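Local coordinates for protein globin II, extracellular (PDB 1X9F) that probably carries oxygen at its haem as one of the globin chains of the giant extracellular haemoglobin (erythrocruorin) of the earthworm Lumbricus terrestris, at residues Ala36-Ala39 with Glu43-Ser46; Ile74-Leu79 with Glu128-Cys133; Asp107-Ala112 with His136-Ile141. All blocks are in the same frame, centred on the assembly; numbering follows the deposited sequence.

Contact 1 (Ala36-Ala39 with Glu43-Ser46)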
loop_
_atom_site.group_PDB
_atom_site.type_symbol
_atom_site.label_atom_id
_atom_site.label_comp_id
_atom_site.label_asym_id
_atom_site.label_seq_id
_atom_site.Cartn_x
_atom_site.Cartn_y
_atom_site.Cartn_z
ATOM N N ALA B 36 12.117 10.677 -46.441
ATOM C CA ALA B 36 11.131 10.109 -47.343
ATOM C C ALA B 36 10.780 11.119 -48.436
ATOM O O ALA B 36 10.610 10.737 -49.594
ATOM C CB ALA B 36 9.894 9.668 -46.581
ATOM N N THR B 37 10.687 12.398 -48.071
ATOM C CA THR B 37 10.441 13.461 -49.049
ATOM C C THR B 37 11.571 13.506 -50.076
ATOM O O THR B 37 11.320 13.446 -51.282
ATOM C CB THR B 37 10.300 14.839 -48.352
ATOM O OG1 THR B 37 9.207 14.803 -47.424
ATOM C CG2 THR B 37 9.873 15.918 -49.351
ATOM N N PHE B 38 12.809 13.608 -49.586
ATOM C CA PHE B 38 13.982 13.683 -50.454
ATOM C C PHE B 38 14.139 12.438 -51.322
ATOM O O PHE B 38 14.532 12.550 -52.478
ATOM C CB PHE B 38 15.280 13.934 -49.668
ATOM C CG PHE B 38 15.332 15.264 -48.958
ATOM C CD1 PHE B 38 16.091 15.409 -47.803
ATOM C CD2 PHE B 38 14.623 16.367 -49.435
ATOM C CE1 PHE B 38 16.150 16.625 -47.140
ATOM C CE2 PHE B 38 14.674 17.583 -48.774
ATOM C CZ PHE B 38 15.440 17.714 -47.626
ATOM N N ALA B 39 13.847 11.258 -50.779
ATOM C CA ALA B 39 13.921 10.023 -51.570
ATOM C C ALA B 39 12.990 10.097 -52.779
ATOM O O ALA B 39 13.284 9.548 -53.845
ATOM C CB ALA B 39 13.581 8.807 -50.713
ATOM N N GLU B 43 15.363 16.552 -55.977
ATOM C CA GLU B 43 15.521 17.939 -56.416
ATOM C C GLU B 43 15.248 18.944 -55.311
ATOM O O GLU B 43 15.882 20.001 -55.250
ATOM C CB GLU B 43 14.558 18.234 -57.565
ATOM C CG GLU B 43 14.688 17.296 -58.749
ATOM C CD GLU B 43 15.942 17.559 -59.560
ATOM O OE1 GLU B 43 17.046 17.665 -58.973
ATOM O OE2 GLU B 43 15.826 17.656 -60.800
ATOM N N SER B 44 14.290 18.610 -54.448
ATOM C CA SER B 44 13.782 19.543 -53.443
ATOM C C SER B 44 14.823 19.872 -52.387
ATOM O O SER B 44 14.737 20.896 -51.712
ATOM C CB SER B 44 12.540 18.965 -52.769
ATOM O OG SER B 44 12.878 17.830 -51.988
ATOM N N ARG B 45 15.802 18.988 -52.263
ATOM C CA ARG B 45 16.877 19.104 -51.297
ATOM C C ARG B 45 17.609 20.440 -51.374
ATOM O O ARG B 45 17.914 21.043 -50.344
ATOM C CB ARG B 45 17.858 17.978 -51.562
ATOM C CG ARG B 45 18.750 17.627 -50.436
ATOM C CD ARG B 45 19.236 16.216 -50.556
ATOM N NE ARG B 45 19.660 15.736 -49.257
ATOM C CZ ARG B 45 19.489 14.504 -48.816
ATOM N NH1 ARG B 45 18.887 13.579 -49.561
ATOM N NH2 ARG B 45 19.920 14.194 -47.600
ATOM N N SER B 46 17.877 20.893 -52.598
ATOM C CA SER B 46 18.621 22.132 -52.853
ATOM C C SER B 46 17.991 23.365 -52.204
ATOM O O SER B 46 18.670 24.363 -51.955
ATOM C CB SER B 46 18.748 22.363 -54.357
ATOM O OG SER B 46 17.471 22.555 -54.942
#

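Contact 2 (Ile74-Leu79 with Glu128-Cys133)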
loop_
_atom_site.group_PDB
_atom_site.type_symbol
_atom_site.label_atom_id
_atom_site.label_comp_id
_atom_site.label_asym_id
_atom_site.label_seq_id
_atom_site.Cartn_x
_atom_site.Cartn_y
_atom_site.Cartn_z
ATOM N N ILE B 74 0.379 22.581 -35.360
ATOM C CA ILE B 74 -0.608 23.646 -35.166
ATOM C C ILE B 74 -1.811 23.449 -36.091
ATOM O O ILE B 74 -2.962 23.548 -35.656
ATOM C CB ILE B 74 0.010 25.043 -35.381
ATOM C CG1 ILE B 74 1.078 25.326 -34.311
ATOM C CG2 ILE B 74 -1.091 26.118 -35.355
ATOM C CD1 ILE B 74 1.920 26.588 -34.557
ATOM N N ALA B 75 -1.519 23.161 -37.359
ATOM C CA ALA B 75 -2.536 22.961 -38.380
ATOM C C ALA B 75 -3.447 21.788 -38.031
ATOM O O ALA B 75 -4.667 21.942 -37.989
ATOM C CB ALA B 75 -1.886 22.758 -39.744
ATOM N N ILE B 76 -2.857 20.624 -37.761
ATOM C CA ILE B 76 -3.650 19.441 -37.418
ATOM C C ILE B 76 -4.471 19.687 -36.151
ATOM O O ILE B 76 -5.653 19.338 -36.089
ATOM C CB ILE B 76 -2.748 18.194 -37.261
ATOM C CG1 ILE B 76 -2.191 17.766 -38.625
ATOM C CG2 ILE B 76 -3.522 17.044 -36.608
ATOM C CD1 ILE B 76 -1.121 16.686 -38.561
ATOM N N SER B 77 -3.851 20.304 -35.150
ATOM C CA SER B 77 -4.522 20.519 -33.873
ATOM C C SER B 77 -5.747 21.422 -33.995
ATOM O O SER B 77 -6.643 21.356 -33.152
ATOM C CB SER B 77 -3.558 21.065 -32.813
ATOM O OG SER B 77 -3.255 22.430 -33.043
ATOM N N THR B 78 -5.786 22.262 -35.030
ATOM C CA THR B 78 -6.923 23.169 -35.216
ATOM C C THR B 78 -7.749 22.868 -36.457
ATOM O O THR B 78 -8.433 23.756 -36.970
ATOM C CB THR B 78 -6.488 24.654 -35.239
ATOM O OG1 THR B 78 -5.586 24.875 -36.331
ATOM C CG2 THR B 78 -5.677 25.014 -34.005
ATOM N N LEU B 79 -7.697 21.629 -36.941
ATOM C CA LEU B 79 -8.581 21.227 -38.033
ATOM C C LEU B 79 -10.038 21.453 -37.651
ATOM O O LEU B 79 -10.881 21.715 -38.511
ATOM C CB LEU B 79 -8.366 19.765 -38.419
ATOM C CG LEU B 79 -7.130 19.475 -39.270
ATOM C CD1 LEU B 79 -6.877 17.983 -39.337
ATOM C CD2 LEU B 79 -7.249 20.067 -40.668
ATOM N N GLU B 128 -6.862 7.481 -46.079
ATOM C CA GLU B 128 -7.772 8.360 -46.794
ATOM C C GLU B 128 -8.090 9.621 -46.003
ATOM O O GLU B 128 -8.210 10.701 -46.585
ATOM C CB GLU B 128 -9.059 7.629 -47.171
ATOM C CG GLU B 128 -8.941 6.776 -48.424
ATOM C CD GLU B 128 -10.286 6.282 -48.920
ATOM O OE1 GLU B 128 -10.988 5.581 -48.157
ATOM O OE2 GLU B 128 -10.637 6.583 -50.080
ATOM N N ALA B 129 -8.230 9.479 -44.685
ATOM C CA ALA B 129 -8.499 10.611 -43.803
ATOM C C ALA B 129 -7.271 11.515 -43.691
ATOM O O ALA B 129 -7.398 12.746 -43.724
ATOM C CB ALA B 129 -8.942 10.123 -42.426
ATOM N N TRP B 130 -6.088 10.915 -43.573
ATOM C CA TRP B 130 -4.842 11.681 -43.556
ATOM C C TRP B 130 -4.611 12.407 -44.874
ATOM O O TRP B 130 -4.345 13.609 -44.882
ATOM C CB TRP B 130 -3.647 10.785 -43.239
ATOM C CG TRP B 130 -3.424 10.581 -41.785
ATOM C CD1 TRP B 130 -4.038 9.660 -40.986
ATOM C CD2 TRP B 130 -2.522 11.306 -40.942
ATOM N NE1 TRP B 130 -3.575 9.766 -39.696
ATOM C CE2 TRP B 130 -2.641 10.766 -39.640
ATOM C CE3 TRP B 130 -1.618 12.357 -41.153
ATOM C CZ2 TRP B 130 -1.892 11.242 -38.554
ATOM C CZ3 TRP B 130 -0.875 12.827 -40.077
ATOM C CH2 TRP B 130 -1.018 12.268 -38.793
ATOM N N ASP B 131 -4.721 11.678 -45.979
ATOM C CA ASP B 131 -4.511 12.253 -47.301
ATOM C C ASP B 131 -5.367 13.507 -47.498
ATOM O O ASP B 131 -4.879 14.547 -47.957
ATOM C CB ASP B 131 -4.825 11.213 -48.374
ATOM C CG ASP B 131 -4.500 11.697 -49.762
ATOM O OD1 ASP B 131 -3.317 11.993 -50.031
ATOM O OD2 ASP B 131 -5.361 11.816 -50.656
ATOM N N ALA B 132 -6.638 13.400 -47.121
ATOM C CA ALA B 132 -7.589 14.484 -47.280
ATOM C C ALA B 132 -7.226 15.691 -46.420
ATOM O O ALA B 132 -7.297 16.832 -46.876
ATOM C CB ALA B 132 -8.982 13.996 -46.940
ATOM N N CYS B 133 -6.838 15.430 -45.173
ATOM C CA CYS B 133 -6.532 16.491 -44.224
ATOM C C CYS B 133 -5.173 17.144 -44.467
ATOM O O CYS B 133 -5.031 18.347 -44.252
ATOM C CB CYS B 133 -6.671 15.977 -42.787
ATOM S SG CYS B 133 -8.404 15.803 -42.278
#

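Contact 3 (Asp107-Ala112 with His136-Ile141). With HEM (protoporphyrin IX containing Fe), chain O.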
loop_
_atom_site.group_PDB
_atom_site.type_symbol
_atom_site.label_atom_id
_atom_site.label_comp_id
_atom_site.label_asym_id
_atom_site.label_seq_id
_atom_site.Cartn_x
_atom_site.Cartn_y
_atom_site.Cartn_z
ATOM N N ASP B 107 3.441 17.553 -52.771
ATOM C CA ASP B 107 2.901 16.242 -53.049
ATOM C C ASP B 107 3.750 15.117 -52.452
ATOM O O ASP B 107 3.209 14.203 -51.828
ATOM C CB ASP B 107 2.732 16.047 -54.553
ATOM C CG ASP B 107 1.827 14.886 -54.879
ATOM O OD1 ASP B 107 0.599 15.021 -54.689
ATOM O OD2 ASP B 107 2.250 13.798 -55.328
ATOM N N ALA B 108 5.066 15.185 -52.641
ATOM C CA ALA B 108 5.969 14.189 -52.062
ATOM C C ALA B 108 5.956 14.243 -50.534
ATOM O O ALA B 108 5.974 13.205 -49.865
ATOM C CB ALA B 108 7.374 14.379 -52.589
ATOM N N PHE B 109 5.918 15.460 -49.999
ATOM C CA PHE B 109 5.866 15.665 -48.567
ATOM C C PHE B 109 4.661 14.951 -47.980
ATOM O O PHE B 109 4.786 14.218 -46.995
ATOM C CB PHE B 109 5.806 17.155 -48.246
ATOM C CG PHE B 109 6.062 17.469 -46.806
ATOM C CD1 PHE B 109 5.044 17.934 -45.990
ATOM C CD2 PHE B 109 7.328 17.295 -46.262
ATOM C CE1 PHE B 109 5.286 18.227 -44.653
ATOM C CE2 PHE B 109 7.574 17.581 -44.931
ATOM C CZ PHE B 109 6.553 18.047 -44.123
ATOM N N LYS B 110 3.502 15.151 -48.597
ATOM C CA LYS B 110 2.281 14.504 -48.151
ATOM C C LYS B 110 2.422 12.982 -48.142
ATOM O O LYS B 110 1.996 12.326 -47.189
ATOM C CB LYS B 110 1.109 14.919 -49.033
ATOM C CG LYS B 110 -0.199 14.253 -48.657
ATOM C CD LYS B 110 -1.342 14.759 -49.500
ATOM C CE LYS B 110 -1.343 14.103 -50.876
ATOM N NZ LYS B 110 -2.706 14.186 -51.476
ATOM N N THR B 111 3.012 12.432 -49.202
ATOM C CA THR B 111 3.225 10.991 -49.310
ATOM C C THR B 111 4.124 10.521 -48.184
ATOM O O THR B 111 3.892 9.470 -47.586
ATOM C CB THR B 111 3.864 10.661 -50.672
ATOM O OG1 THR B 111 2.969 11.057 -51.721
ATOM C CG2 THR B 111 3.993 9.153 -50.877
ATOM N N ALA B 112 5.150 11.320 -47.909
ATOM C CA ALA B 112 6.126 11.010 -46.884
ATOM C C ALA B 112 5.488 11.003 -45.496
ATOM O O ALA B 112 5.667 10.042 -44.742
ATOM C CB ALA B 112 7.286 11.990 -46.949
ATOM N N HIS B 136 -5.824 19.484 -47.407
ATOM C CA HIS B 136 -6.484 20.678 -46.918
ATOM C C HIS B 136 -5.488 21.649 -46.308
ATOM O O HIS B 136 -5.612 22.862 -46.479
ATOM C CB HIS B 136 -7.549 20.333 -45.881
ATOM C CG HIS B 136 -8.299 21.529 -45.399
ATOM N ND1 HIS B 136 -8.885 22.423 -46.269
ATOM C CD2 HIS B 136 -8.544 21.998 -44.154
ATOM C CE1 HIS B 136 -9.462 23.391 -45.581
ATOM N NE2 HIS B 136 -9.276 23.153 -44.295
ATOM N N ILE B 137 -4.505 21.113 -45.594
ATOM C CA ILE B 137 -3.523 21.949 -44.918
ATOM C C ILE B 137 -2.566 22.573 -45.933
ATOM O O ILE B 137 -2.260 23.767 -45.859
ATOM C CB ILE B 137 -2.792 21.140 -43.813
ATOM C CG1 ILE B 137 -3.721 20.954 -42.605
ATOM C CG2 ILE B 137 -1.496 21.831 -43.389
ATOM C CD1 ILE B 137 -3.347 19.795 -41.692
ATOM N N GLU B 138 -2.126 21.763 -46.892
ATOM C CA GLU B 138 -1.222 22.231 -47.934
ATOM C C GLU B 138 -1.865 23.249 -48.887
ATOM O O GLU B 138 -1.180 24.160 -49.356
ATOM C CB GLU B 138 -0.605 21.049 -48.692
ATOM C CG GLU B 138 0.385 20.242 -47.858
ATOM C CD GLU B 138 1.006 19.078 -48.612
ATOM O OE1 GLU B 138 2.208 18.811 -48.392
ATOM O OE2 GLU B 138 0.300 18.430 -49.417
ATOM N N ASP B 139 -3.164 23.115 -49.157
ATOM C CA ASP B 139 -3.869 24.113 -49.971
ATOM C C ASP B 139 -3.714 25.517 -49.393
ATOM O O ASP B 139 -3.629 26.490 -50.141
ATOM C CB ASP B 139 -5.362 23.784 -50.110
ATOM C CG ASP B 139 -5.627 22.661 -51.100
ATOM O OD1 ASP B 139 -4.765 22.388 -51.965
ATOM O OD2 ASP B 139 -6.686 21.998 -51.091
ATOM N N GLY B 140 -3.690 25.611 -48.065
ATOM C CA GLY B 140 -3.538 26.890 -47.382
ATOM C C GLY B 140 -2.115 27.426 -47.358
ATOM O O GLY B 140 -1.913 28.621 -47.144
ATOM N N ILE B 141 -1.126 26.558 -47.564
ATOM C CA ILE B 141 0.273 26.993 -47.552
ATOM C C ILE B 141 0.687 27.428 -48.958
ATOM O O ILE B 141 1.406 28.415 -49.143
ATOM C CB ILE B 141 1.200 25.871 -47.003
ATOM C CG1 ILE B 141 0.810 25.512 -45.561
ATOM C CG2 ILE B 141 2.675 26.294 -47.069
ATOM C CD1 ILE B 141 1.162 24.080 -45.153
HETATM C CHA HEM O . 10.292 26.650 -43.600
HETATM C CHB HEM O . 6.053 24.503 -42.470
HETATM C CHC HEM O . 6.117 22.080 -46.719
HETATM C CHD HEM O . 10.242 24.421 -47.960
HETATM C C1A HEM O . 9.114 26.192 -42.847
HETATM C C2A HEM O . 8.897 26.649 -41.549
HETATM C C3A HEM O . 7.633 26.027 -41.152
HETATM C C4A HEM O . 7.285 25.275 -42.376
HETATM C CMA HEM O . 6.889 26.135 -39.844
HETATM C CAA HEM O . 9.780 27.526 -40.699
HETATM C CBA HEM O . 9.436 29.000 -40.779
HETATM C CGA HEM O . 10.486 29.709 -39.957
HETATM O O1A HEM O . 10.392 29.697 -38.708
HETATM O O2A HEM O . 11.421 30.276 -40.559
HETATM C C1B HEM O . 5.703 23.616 -43.576
HETATM C C2B HEM O . 4.581 22.822 -43.494
HETATM C C3B HEM O . 4.621 22.176 -44.685
HETATM C C4B HEM O . 5.722 22.582 -45.405
HETATM C CMB HEM O . 3.571 22.699 -42.381
HETATM C CAB HEM O . 3.675 21.284 -44.977
HETATM C CBB HEM O . 2.677 20.446 -45.180
HETATM C C1C HEM O . 7.332 22.497 -47.429
HETATM C C2C HEM O . 7.656 21.911 -48.637
HETATM C C3C HEM O . 8.811 22.569 -48.990
HETATM C C4C HEM O . 9.099 23.482 -47.973
HETATM C CMC HEM O . 6.876 20.836 -49.355
HETATM C CAC HEM O . 9.578 22.312 -50.239
HETATM C CBC HEM O . 10.008 21.067 -50.493
HETATM C C1D HEM O . 10.634 25.293 -46.831
HETATM C C2D HEM O . 11.824 26.018 -46.853
HETATM C C3D HEM O . 11.883 26.659 -45.637
HETATM C C4D HEM O . 10.643 26.230 -44.963
HETATM C CMD HEM O . 12.831 26.088 -47.975
HETATM C CAD HEM O . 12.942 27.604 -45.126
HETATM C CBD HEM O . 14.202 26.857 -44.724
HETATM C CGD HEM O . 15.162 27.884 -44.178
HETATM O O1D HEM O . 14.858 28.518 -43.144
HETATM O O2D HEM O . 16.231 28.069 -44.789
HETATM N NA HEM O . 8.147 25.401 -43.411
HETATM N NB HEM O . 6.428 23.511 -44.718
HETATM N NC HEM O . 8.163 23.480 -46.990
HETATM N ND HEM O . 9.892 25.384 -45.696
HETATM FE FE HEM O . 8.123 24.503 -45.235
#

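Contact 1 (Ala36-Ala39 with Glu43-Ser46)
Arg45 lies over one face of the Phe38 ring, the two side chains crossing at about a right angle. Its CG stands 4.2 Å from the centroid of the Phe38 ring and only 3° off the ring normal, a CH-pi contact. Beyond CG the arginine chain runs extended, which carries the guanidinium past the ring centre to the CD1 side, where Arg45 CZ is 3.7 Å from Phe38 CD1. The two planes are 33° apart, so the group leans over the rim of the ring without stacking flat. At the edge, in the ring plane, Ser44 OG comes 3.4 Å from Phe38 CD2.

The second shell fixes both partners of the phenylalanine. Ser44 OG is hydrogen-bonded to Val41 O, which ties the small hydroxyl back into its own turn. Arginine suits its place because its methylenes can lie over an aromatic face while the polar end, still beside the ring, finds a backbone carbonyl: NE is hydrogen-bonded to Gly53 O. Thr56 touches both Phe38 and Arg45, and Ser44 touches the haem. This is the corner of the globin fold where helix 23-40, equivalent to helix B, ends and the chain turns along the haem pocket.

Contact 2 (Ile74-Leu79 with Glu128-Cys133)
Leu79 and Ile76 meet Cys133 and Trp130 where the end of helix 59-77 approaches helix 127-142, helices E and H of the globin fold. CB of Leu79 points toward helix 127-142, and CG, anti to the carbonyl carbon (chi1 -77°), sets the two methyls facing that helix. One methyl, Leu79 CD1, lies 4.0 Å from Cys133 SG and equally near Cys133 CB; the other, CD2, turns to Ile137. A branched leucine suits this spot because its two methyls can serve two neighbours of one helix. Cys133 SG is tied to Cys4 in a disulfide, so the methyl packs on a sulfur fixed to the N-terminal part of the chain, and Leu79 touches Cys4 too.

One turn back, Ile76 sends CD1 to within 4.2 Å of Trp130 CZ3, the two side chains crossing at about a right angle. The large indole reaches across to the isoleucine and also to Trp16 of helix 6-20, while its NE1 is hydrogen-bonded to Glu15 OE2.

Helix 59-77 stops here: Thr78 is the first residue to leave helical angles. Two hydroxyls grip Ile74 O from opposite faces of its carbonyl plane, Ser77 OG at 2.9 Å and Thr78 OG1 at 3.0 Å.

Contact 3 (Asp107-Ala112 with His136-Ile141)
Glu138 reaches from helix 127-142 to Phe109 and Lys110 of helix 103-121, and the contacts here are of three kinds. The first is aromatic: Glu138 OE1 lies at the edge of the Phe109 ring, near its plane, 3.8 Å from CD1, where the ring hydrogens carry slight positive charge. The second is aliphatic. Glu138 OE2 sits 3.6 Å from Lys110 CB, alongside the start of a lysine whose chain bends at chi3 (79°) and takes its ammonium to salt bridges with Asp131 and Asp135. Lys110 NZ therefore stays 5.6 Å from Glu138 OE2, and at that distance it may still help to stabilise a charge on this buried carboxylate.

The third kind is with the haem. One face of Phe109 lies against haem CHC, and its CE1 is 3.5 Å from the vinyl carbon CBB. Glu138 CG is also 3.5 Å from haem CBB, while Ile141 CD1 packs at 3.8 Å on haem CAB. Flat and branched apolar groups suit a hydrophobic cofactor edge; glutamate suits its place because its extended chain lays CG on the vinyl yet brings the carboxylate to helix 103-121. An alanine at Glu138 would take away CG and the carboxylate, and would probably open a gap beside the haem vinyl and leave it freer to turn. These residues belong to the haem pocket of the globin fold, where helices G and H together close round one vinyl group.

In the fold
Contacts 1 and 2 lie on opposite sides of the chain's centre, their own centres 23 Å apart, and contact 3 bridges them. It touches contact 1 through Thr37, whose OG1, itself hydrogen-bonded to Ile33 O, packs 3.3 Å from Phe109 CD2, and through Ala36, whose CB is 3.5 Å from Ala112 CB; such small alanines let the two helices lie close. Contacts 2 and 3 both use helix 127-142, and they also touch: the salt bridge from Lys110 NZ to Asp131 OD1 (2.7 Å) joins it to helix 103-121, and Ile76 CG1, on helix 59-77, is 3.9 Å from Ile137 CD1. The Phe109 side chain is about 5 Å from the carbon monoxide, that of Phe38 about 7 Å and that of Ile76 about 14 Å.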